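Local coordinates for Rab GDP-dissociation inhibitor (Saccharomyces cerevisiae, PDB 2BCG), which regulates Rab GTPases of the yeast secretory pathway, inhibiting GDP release from SEC4 and extracting GDP-bound YPT7 from vacuolar membranes, at residues S52-L55 against S56-Y59; G170-L173 against D174-T177; T98-L101 against I102-V106. All coordinates share one frame; numbering follows the deposited sequence.

Interaction 1 of 3, residues S52-L55 against S56-Y59; sequences SVTL and SQLY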
ATOM      1  N   SER A  52       2.019   6.924  -3.895  1.00 11.55           N
ATOM      2  CA  SER A  52       3.401   7.291  -3.759  1.00 11.67           C
ATOM      3  C   SER A  52       3.912   7.621  -5.148  1.00 12.72           C
ATOM      4  O   SER A  52       3.588   6.890  -6.116  1.00 15.34           O
ATOM      5  CB  SER A  52       4.212   6.145  -3.134  1.00 13.04           C
ATOM      6  OG  SER A  52       3.725   5.757  -1.853  1.00 12.51           O
ATOM      7  N   VAL A  53       4.693   8.704  -5.284  1.00 11.40           N
ATOM      8  CA  VAL A  53       5.091   9.151  -6.616  1.00 12.76           C
ATOM      9  C   VAL A  53       6.604   9.334  -6.730  1.00 13.11           C
ATOM     10  O   VAL A  53       7.332   9.382  -5.722  1.00 12.27           O
ATOM     11  CB  VAL A  53       4.380  10.473  -6.960  1.00 13.02           C
ATOM     12  CG1 VAL A  53       2.840  10.297  -6.905  1.00 14.13           C
ATOM     13  CG2 VAL A  53       4.841  11.591  -6.030  1.00 13.24           C
ATOM     14  N   THR A  54       7.080   9.411  -7.972  1.00 13.91           N
ATOM     15  CA  THR A  54       8.487   9.657  -8.206  1.00 15.48           C
ATOM     16  C   THR A  54       8.870  11.113  -7.929  1.00 15.18           C
ATOM     17  O   THR A  54       8.017  11.978  -7.745  1.00 15.39           O
ATOM     18  CB  THR A  54       8.878   9.366  -9.677  1.00 15.86           C
ATOM     19  OG1 THR A  54       8.168  10.279 -10.545  1.00 18.75           O
ATOM     20  CG2 THR A  54       8.609   7.922 -10.029  1.00 18.32           C
ATOM     21  N   LEU A  55      10.180  11.373  -7.905  1.00 16.28           N
ATOM     22  CA  LEU A  55      10.660  12.714  -7.699  1.00 17.39           C
ATOM     23  C   LEU A  55      10.280  13.635  -8.854  1.00 17.41           C
ATOM     24  O   LEU A  55       9.801  14.739  -8.626  1.00 17.90           O
ATOM     25  CB  LEU A  55      12.157  12.703  -7.378  1.00 17.54           C
ATOM     26  CG  LEU A  55      12.802  13.988  -6.893  1.00 19.52           C
ATOM     27  CD1 LEU A  55      12.051  14.640  -5.703  1.00 19.57           C
ATOM     28  CD2 LEU A  55      14.174  13.597  -6.454  1.00 20.27           C
ATOM     29  N   SER A  56      10.417  13.154 -10.085  1.00 18.40           N
ATOM     30  CA  SER A  56       9.965  13.993 -11.217  1.00 19.33           C
ATOM     31  C   SER A  56       8.484  14.368 -11.092  1.00 19.60           C
ATOM     32  O   SER A  56       8.103  15.540 -11.318  1.00 20.76           O
ATOM     33  CB  SER A  56      10.327  13.393 -12.586  1.00 20.26           C
ATOM     34  OG  SER A  56       9.693  12.142 -12.746  1.00 23.27           O
ATOM     35  N   GLN A  57       7.648  13.403 -10.670  1.00 18.93           N
ATOM     36  CA  GLN A  57       6.236  13.702 -10.420  1.00 19.43           C
ATOM     37  C   GLN A  57       5.979  14.686  -9.295  1.00 18.44           C
ATOM     38  O   GLN A  57       5.040  15.484  -9.320  1.00 18.19           O
ATOM     39  CB  GLN A  57       5.440  12.416 -10.177  1.00 20.34           C
ATOM     40  CG  GLN A  57       4.809  11.926 -11.417  1.00 24.60           C
ATOM     41  CD  GLN A  57       3.954  13.022 -12.099  1.00 29.13           C
ATOM     42  OE1 GLN A  57       3.077  13.656 -11.470  1.00 33.57           O
ATOM     43  NE2 GLN A  57       4.238  13.272 -13.381  1.00 31.16           N
ATOM     44  N   LEU A  58       6.829  14.624  -8.272  1.00 17.32           N
ATOM     45  CA  LEU A  58       6.740  15.585  -7.218  1.00 18.43           C
ATOM     46  C   LEU A  58       6.969  17.022  -7.750  1.00 17.94           C
ATOM     47  O   LEU A  58       6.291  17.963  -7.321  1.00 18.37           O
ATOM     48  CB  LEU A  58       7.747  15.204  -6.129  1.00 19.29           C
ATOM     49  CG  LEU A  58       7.364  15.296  -4.681  1.00 19.21           C
ATOM     50  CD1 LEU A  58       6.054  14.601  -4.324  1.00 13.92           C
ATOM     51  CD2 LEU A  58       8.518  14.779  -3.863  1.00 18.99           C
ATOM     52  N   TYR A  59       7.964  17.198  -8.637  1.00 18.38           N
ATOM     53  CA  TYR A  59       8.212  18.522  -9.231  1.00 19.02           C
ATOM     54  C   TYR A  59       7.053  18.962 -10.097  1.00 19.36           C
ATOM     55  O   TYR A  59       6.626  20.113 -10.057  1.00 19.83           O
ATOM     56  CB  TYR A  59       9.520  18.520 -10.040  1.00 19.04           C
ATOM     57  CG  TYR A  59      10.756  18.750  -9.191  1.00 18.41           C
ATOM     58  CD1 TYR A  59      11.216  20.053  -8.933  1.00 18.24           C
ATOM     59  CD2 TYR A  59      11.441  17.678  -8.602  1.00 18.08           C
ATOM     60  CE1 TYR A  59      12.345  20.266  -8.122  1.00 18.20           C
ATOM     61  CE2 TYR A  59      12.561  17.881  -7.793  1.00 18.86           C
ATOM     62  CZ  TYR A  59      13.014  19.186  -7.575  1.00 17.88           C
ATOM     63  OH  TYR A  59      14.107  19.376  -6.769  1.00 20.00           O
TER
HETATM   64  O   HOH W   1       7.849   9.764 -13.195  1.00 33.13           O
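Thr54 and Leu58 join through the first backbone bond of helix 55-62, Leu58 N to Thr54 O at 2.9 Å, and Tyr59 N follows with a bond to Leu55 O, while Val53 is still on the short strand 52-53. Thr54 is the N-cap. With chi1 at 63° its OG1 lies between its own backbone N and carbonyl carbon, and from there it accepts the N-H of Gln57 at 3.2 Å in a nearly straight bond (162°). Threonine suits the place because its short hydroxyl meets an amide that the helix itself cannot serve. A water bridges Thr54 OG1 and Ser56 OG, and Ser56 OG has its stronger partner in Asp79. With alanine in place of this threonine, the Gln57 N-H is likely to lose its capping acceptor, and the water would keep its link to Ser56 OG but not the one to the threonine hydroxyl.

Val53 CG2 meets Leu58 CD1 at 3.7 Å, the two side chains crossing at about a right angle. Leu55 lies alongside Tyr59, both pointing the same way, and its CD1 touches Tyr59 CE2 at 3.9 Å; the same methyl meets Leu58 CD2. Phe393 of strand 391-402 packs on both leucines and edge-to-face on Tyr59, so large apolar side chains suit these places. Together these contacts make a threonine N-cap with a hydrophobic staple between Val53 before the cap and Leu58 in the helix, at a strand-to-helix junction.

Interaction 2 of 3, residues G170-L173 against D174-T177; sequences GLDL and DKNT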
ATOM      1  N   GLY A 170     -15.600   0.808  39.400  1.00 40.10           N
ATOM      2  CA  GLY A 170     -16.693   1.764  39.551  1.00 39.01           C
ATOM      3  C   GLY A 170     -16.838   2.718  38.383  1.00 38.03           C
ATOM      4  O   GLY A 170     -17.526   3.740  38.488  1.00 38.15           O
ATOM      5  N   LEU A 171     -16.194   2.376  37.264  1.00 37.08           N
ATOM      6  CA  LEU A 171     -16.260   3.193  36.066  1.00 35.54           C
ATOM      7  C   LEU A 171     -17.126   2.538  34.997  1.00 35.05           C
ATOM      8  O   LEU A 171     -17.139   1.309  34.849  1.00 34.82           O
ATOM      9  CB  LEU A 171     -14.849   3.466  35.526  1.00 35.08           C
ATOM     10  CG  LEU A 171     -13.975   4.390  36.380  1.00 33.92           C
ATOM     11  CD1 LEU A 171     -12.532   4.300  35.896  1.00 33.19           C
ATOM     12  CD2 LEU A 171     -14.469   5.821  36.319  1.00 32.20           C
ATOM     13  N   ASP A 172     -17.850   3.376  34.268  1.00 34.26           N
ATOM     14  CA  ASP A 172     -18.641   2.920  33.144  1.00 34.32           C
ATOM     15  C   ASP A 172     -18.190   3.610  31.851  1.00 33.43           C
ATOM     16  O   ASP A 172     -18.348   4.830  31.693  1.00 33.60           O
ATOM     17  CB  ASP A 172     -20.126   3.166  33.406  1.00 34.46           C
ATOM     18  CG  ASP A 172     -21.011   2.511  32.368  1.00 35.48           C
ATOM     19  OD1 ASP A 172     -21.753   1.574  32.748  1.00 37.64           O
ATOM     20  OD2 ASP A 172     -20.971   2.930  31.181  1.00 34.53           O
ATOM     21  N   LEU A 173     -17.671   2.816  30.916  1.00 32.90           N
ATOM     22  CA  LEU A 173     -17.064   3.361  29.693  1.00 32.31           C
ATOM     23  C   LEU A 173     -18.019   4.149  28.809  1.00 32.27           C
ATOM     24  O   LEU A 173     -17.586   4.971  27.997  1.00 31.89           O
ATOM     25  CB  LEU A 173     -16.325   2.266  28.897  1.00 32.13           C
ATOM     26  CG  LEU A 173     -15.178   1.531  29.605  1.00 31.75           C
ATOM     27  CD1 LEU A 173     -14.520   0.572  28.637  1.00 31.30           C
ATOM     28  CD2 LEU A 173     -14.141   2.493  30.194  1.00 30.17           C
ATOM     29  N   ASP A 174     -19.323   3.924  28.981  1.00 32.30           N
ATOM     30  CA  ASP A 174     -20.324   4.635  28.199  1.00 32.61           C
ATOM     31  C   ASP A 174     -20.899   5.836  28.951  1.00 32.34           C
ATOM     32  O   ASP A 174     -21.216   6.855  28.346  1.00 32.94           O
ATOM     33  CB  ASP A 174     -21.453   3.677  27.794  1.00 33.33           C
ATOM     34  CG  ASP A 174     -20.965   2.534  26.918  1.00 34.71           C
ATOM     35  OD1 ASP A 174     -20.422   2.822  25.818  1.00 36.11           O
ATOM     36  OD2 ASP A 174     -21.142   1.359  27.329  1.00 35.33           O
ATOM     37  N   LYS A 175     -21.022   5.715  30.266  1.00 32.37           N
ATOM     38  CA  LYS A 175     -21.639   6.765  31.083  1.00 32.25           C
ATOM     39  C   LYS A 175     -20.644   7.787  31.633  1.00 31.70           C
ATOM     40  O   LYS A 175     -21.007   8.926  31.930  1.00 32.79           O
ATOM     41  CB  LYS A 175     -22.450   6.140  32.226  1.00 32.58           C
ATOM     42  CG  LYS A 175     -23.659   5.323  31.754  1.00 34.53           C
ATOM     43  CD  LYS A 175     -24.308   4.625  32.934  1.00 37.17           C
ATOM     44  CE  LYS A 175     -25.340   3.595  32.501  1.00 37.80           C
ATOM     45  NZ  LYS A 175     -26.673   4.197  32.161  1.00 43.15           N
ATOM     46  N   ASN A 176     -19.394   7.374  31.786  1.00 30.86           N
ATOM     47  CA  ASN A 176     -18.351   8.275  32.280  1.00 29.47           C
ATOM     48  C   ASN A 176     -17.606   8.887  31.094  1.00 28.44           C
ATOM     49  O   ASN A 176     -17.382   8.200  30.105  1.00 28.25           O
ATOM     50  CB  ASN A 176     -17.364   7.515  33.161  1.00 29.49           C
ATOM     51  CG  ASN A 176     -17.906   7.202  34.559  1.00 30.51           C
ATOM     52  OD1 ASN A 176     -17.928   6.034  34.981  1.00 31.97           O
ATOM     53  ND2 ASN A 176     -18.282   8.242  35.303  1.00 32.07           N
ATOM     54  N   THR A 177     -17.262  10.173  31.195  1.00 27.07           N
ATOM     55  CA  THR A 177     -16.388  10.846  30.219  1.00 25.78           C
ATOM     56  C   THR A 177     -14.932  10.438  30.485  1.00 24.91           C
ATOM     57  O   THR A 177     -14.595   9.894  31.553  1.00 23.11           O
ATOM     58  CB  THR A 177     -16.479  12.394  30.316  1.00 25.99           C
ATOM     59  OG1 THR A 177     -15.872  12.826  31.541  1.00 25.89           O
ATOM     60  CG2 THR A 177     -17.934  12.888  30.269  1.00 26.35           C
TER
HETATM   61  O   HOH W   2     -22.579   0.784  29.786  1.00 43.22           O
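Asp172 turns its carboxylate forward over the chain that follows, and its OD2 accepts two backbone N-H groups, Asp174 N and Lys175 N, each 2.9 Å from Asp172 OD2. The torsion that allows this places CG opposite the backbone N (chi1 -171°), beside the carbonyl carbon and hence on the side of the residues to come. Both donors use the anti side of OD2, but they arrive from opposite faces of the carboxylate plane, so the oxygen sits between them. Aspartate fits because its side chain is just long enough to reach both amides.

The bond from Asp174 N makes an Asx turn; that from Lys175 N, and Asn176 N to Asp172 O at 2.8 Å, extend it to an Asx motif in the loop between helices 144-159 and 178-184. In return, Asn176 OD1 accepts from Asp172 N at 2.8 Å, almost straight (176°) and in the carbonyl plane of the amide. Its ND2 is bonded to Glu180, which holds the amide the right way round. The Leu171 side chain crosses that of Asn176 at about a right angle, its CD2 3.7 Å from Asn176 OD1, and packs on Trp156.

Lys175 runs obliquely past the Asp172 carboxylate, its CG 3.6 Å from Asp172 OD2, so its aliphatic stem covers the group while NZ extends beyond. The carboxylate of Asp174, 4.2 Å from that of Asp172 between OD2 atoms, is salt-bridged to Arg213, which probably eases the repulsion.

Interaction 3 of 3, residues T98-L101 against I102-V106; sequences TNIL and IHTDV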
ATOM      1  N   THR A  98      -3.845  -4.350   9.549  1.00 13.93           N
ATOM      2  CA  THR A  98      -3.006  -5.544   9.658  1.00 15.71           C
ATOM      3  C   THR A  98      -3.879  -6.816   9.643  1.00 14.45           C
ATOM      4  O   THR A  98      -3.519  -7.811   9.000  1.00 15.11           O
ATOM      5  CB  THR A  98      -2.045  -5.518  10.870  1.00 15.17           C
ATOM      6  OG1 THR A  98      -2.806  -5.497  12.074  1.00 19.51           O
ATOM      7  CG2 THR A  98      -1.169  -4.292  10.805  1.00 15.77           C
ATOM      8  N   ASN A  99      -5.010  -6.779  10.350  1.00 14.75           N
ATOM      9  CA  ASN A  99      -5.950  -7.917  10.398  1.00 14.22           C
ATOM     10  C   ASN A  99      -6.454  -8.288   8.974  1.00 14.30           C
ATOM     11  O   ASN A  99      -6.544  -9.471   8.597  1.00 15.80           O
ATOM     12  CB  ASN A  99      -7.114  -7.565  11.334  1.00 15.49           C
ATOM     13  CG  ASN A  99      -8.004  -8.773  11.659  1.00 17.70           C
ATOM     14  OD1 ASN A  99      -7.521  -9.879  11.838  1.00 20.19           O
ATOM     15  ND2 ASN A  99      -9.313  -8.546  11.701  1.00 21.99           N
ATOM     16  N   ILE A 100      -6.769  -7.272   8.177  1.00 13.72           N
ATOM     17  CA  ILE A 100      -7.223  -7.496   6.796  1.00 12.80           C
ATOM     18  C   ILE A 100      -6.086  -8.038   5.947  1.00 12.09           C
ATOM     19  O   ILE A 100      -6.275  -8.981   5.191  1.00 13.12           O
ATOM     20  CB  ILE A 100      -7.776  -6.202   6.185  1.00 12.04           C
ATOM     21  CG1 ILE A 100      -8.993  -5.722   6.971  1.00 13.41           C
ATOM     22  CG2 ILE A 100      -8.113  -6.382   4.680  1.00 12.53           C
ATOM     23  CD1 ILE A 100      -9.456  -4.335   6.548  1.00 14.68           C
ATOM     24  N   LEU A 101      -4.901  -7.441   6.062  1.00 12.46           N
ATOM     25  CA  LEU A 101      -3.738  -7.922   5.342  1.00 12.91           C
ATOM     26  C   LEU A 101      -3.478  -9.395   5.576  1.00 14.21           C
ATOM     27  O   LEU A 101      -3.180 -10.127   4.630  1.00 14.36           O
ATOM     28  CB  LEU A 101      -2.492  -7.111   5.727  1.00 13.13           C
ATOM     29  CG  LEU A 101      -2.412  -5.682   5.156  1.00 13.06           C
ATOM     30  CD1 LEU A 101      -1.406  -4.886   5.983  1.00 12.60           C
ATOM     31  CD2 LEU A 101      -2.009  -5.698   3.653  1.00 13.52           C
ATOM     32  N   ILE A 102      -3.552  -9.811   6.840  1.00 14.56           N
ATOM     33  CA  ILE A 102      -3.274 -11.215   7.163  1.00 15.33           C
ATOM     34  C   ILE A 102      -4.344 -12.158   6.650  1.00 15.25           C
ATOM     35  O   ILE A 102      -4.006 -13.177   6.071  1.00 17.34           O
ATOM     36  CB  ILE A 102      -3.224 -11.352   8.696  0.70 16.64           C
ATOM     37  CG1 ILE A 102      -2.018 -10.607   9.240  0.70 17.97           C
ATOM     38  CG2 ILE A 102      -3.202 -12.802   9.103  0.70 16.84           C
ATOM     39  CD1 ILE A 102      -2.089 -10.343  10.722  0.70 21.18           C
ATOM     40  N   HIS A 103      -5.613 -11.789   6.795  1.00 14.82           N
ATOM     41  CA  HIS A 103      -6.710 -12.670   6.359  1.00 15.67           C
ATOM     42  C   HIS A 103      -6.736 -12.848   4.841  1.00 15.48           C
ATOM     43  O   HIS A 103      -7.085 -13.911   4.344  1.00 15.25           O
ATOM     44  CB  HIS A 103      -8.064 -12.160   6.862  1.00 15.90           C
ATOM     45  CG  HIS A 103      -8.354 -12.547   8.284  1.00 17.62           C
ATOM     46  ND1 HIS A 103      -7.878 -11.831   9.362  1.00 17.60           N
ATOM     47  CD2 HIS A 103      -9.045 -13.599   8.800  1.00 20.28           C
ATOM     48  CE1 HIS A 103      -8.256 -12.434  10.484  1.00 20.67           C
ATOM     49  NE2 HIS A 103      -8.970 -13.503  10.170  1.00 20.33           N
ATOM     50  N   THR A 104      -6.345 -11.801   4.096  1.00 14.25           N
ATOM     51  CA  THR A 104      -6.393 -11.821   2.621  1.00 13.98           C
ATOM     52  C   THR A 104      -5.095 -12.238   1.985  1.00 12.48           C
ATOM     53  O   THR A 104      -5.016 -12.378   0.749  1.00 13.75           O
ATOM     54  CB  THR A 104      -6.721 -10.427   2.052  1.00 13.20           C
ATOM     55  OG1 THR A 104      -5.697  -9.477   2.444  1.00 13.95           O
ATOM     56  CG2 THR A 104      -8.141  -9.943   2.456  1.00 13.77           C
ATOM     57  N   ASP A 105      -4.051 -12.394   2.796  1.00 12.76           N
ATOM     58  CA  ASP A 105      -2.710 -12.714   2.295  1.00 13.60           C
ATOM     59  C   ASP A 105      -2.139 -11.631   1.352  1.00 13.38           C
ATOM     60  O   ASP A 105      -1.246 -11.889   0.539  1.00 13.03           O
ATOM     61  CB  ASP A 105      -2.653 -14.089   1.613  1.00 15.20           C
ATOM     62  CG  ASP A 105      -2.816 -15.263   2.596  1.00 19.49           C
ATOM     63  OD1 ASP A 105      -2.733 -15.106   3.839  1.00 22.16           O
ATOM     64  OD2 ASP A 105      -3.061 -16.364   2.083  1.00 23.78           O
ATOM     65  N   VAL A 106      -2.623 -10.408   1.512  1.00 12.80           N
ATOM     66  CA  VAL A 106      -2.012  -9.270   0.766  1.00 12.05           C
ATOM     67  C   VAL A 106      -0.600  -8.986   1.293  1.00 12.20           C
ATOM     68  O   VAL A 106       0.223  -8.357   0.631  1.00 12.72           O
ATOM     69  CB  VAL A 106      -2.965  -8.069   0.706  1.00 12.28           C
ATOM     70  CG1 VAL A 106      -2.257  -6.823   0.183  1.00 11.93           C
ATOM     71  CG2 VAL A 106      -4.133  -8.439  -0.185  1.00 12.32           C
TER
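His103 faces back along its helix toward Asn99, and its ring meets the carbonyl of that residue edge-on: ND1 donates to Asn99 O at 2.8 Å, with the oxygen in the ring plane. The backbone N of His103 reaches the same oxygen at 3.1 Å from the other face of the peptide plane, so one carbonyl receives two donors. With chi1 at -82°, CG stands beside the backbone N, and this carries ND1 back over the preceding turn. The Asn99 amide is turned almost perpendicular to the ring, their planes 87° apart, and Asn99 OD1 lies 3.0 Å from His103 CE1; its ND2 is bonded to Glu96. A histidine suits this position because its N-H can serve a carbonyl already used by the helix.

One residue on, Thr104 repeats the pattern. Its OG1 donates to Ile100 O at 2.9 Å, joining the backbone N of Thr104 on that oxygen, while CG2 lies alongside Ile100 CG2 at 4.2 Å. The hydroxyl is therefore satisfied inside the helix, and the methyl packs with Ile100 near Phe248 of helix 243-254. Leu101 and Val106 cross at about a right angle, with Leu101 CD2 3.7 Å from Val106 CG1, where the chain beyond the helix comes back against its last turn. Val106 N makes weak bonds to Leu101 O and to Thr104 OG1. The first of these, a weak Asp105 N to Ile102 O bond, positive phi at Asp105 and the apolar Leu101-Val106 contact form the Schellman motif that ends helix 96-104, next to the surface where a partner protein chain packs on Thr98, Leu101 and Ile102.

How the interactions relate
The three contacts are local and mark the ends or joints of helices: interaction 1 starts helix 55-62, interaction 3 finishes helix 96-104, and interaction 2 shapes the loop before helix 178-184. None touches another. Interactions 1 and 3 are the closer pair, with about 14 Å between nearest atoms and 29 Å between centres, whereas interactions 1 and 2 lie on opposite sides of the chain's centre, 48 Å apart between centres. Interaction 2 adjoins the helices that line the geranylgeranyl site, its Leu173 side chain being about 12 Å from the lipid. Interaction 3 alone is touched by another protein chain, and it precedes residues 108-114, a region that interacts with YPT1.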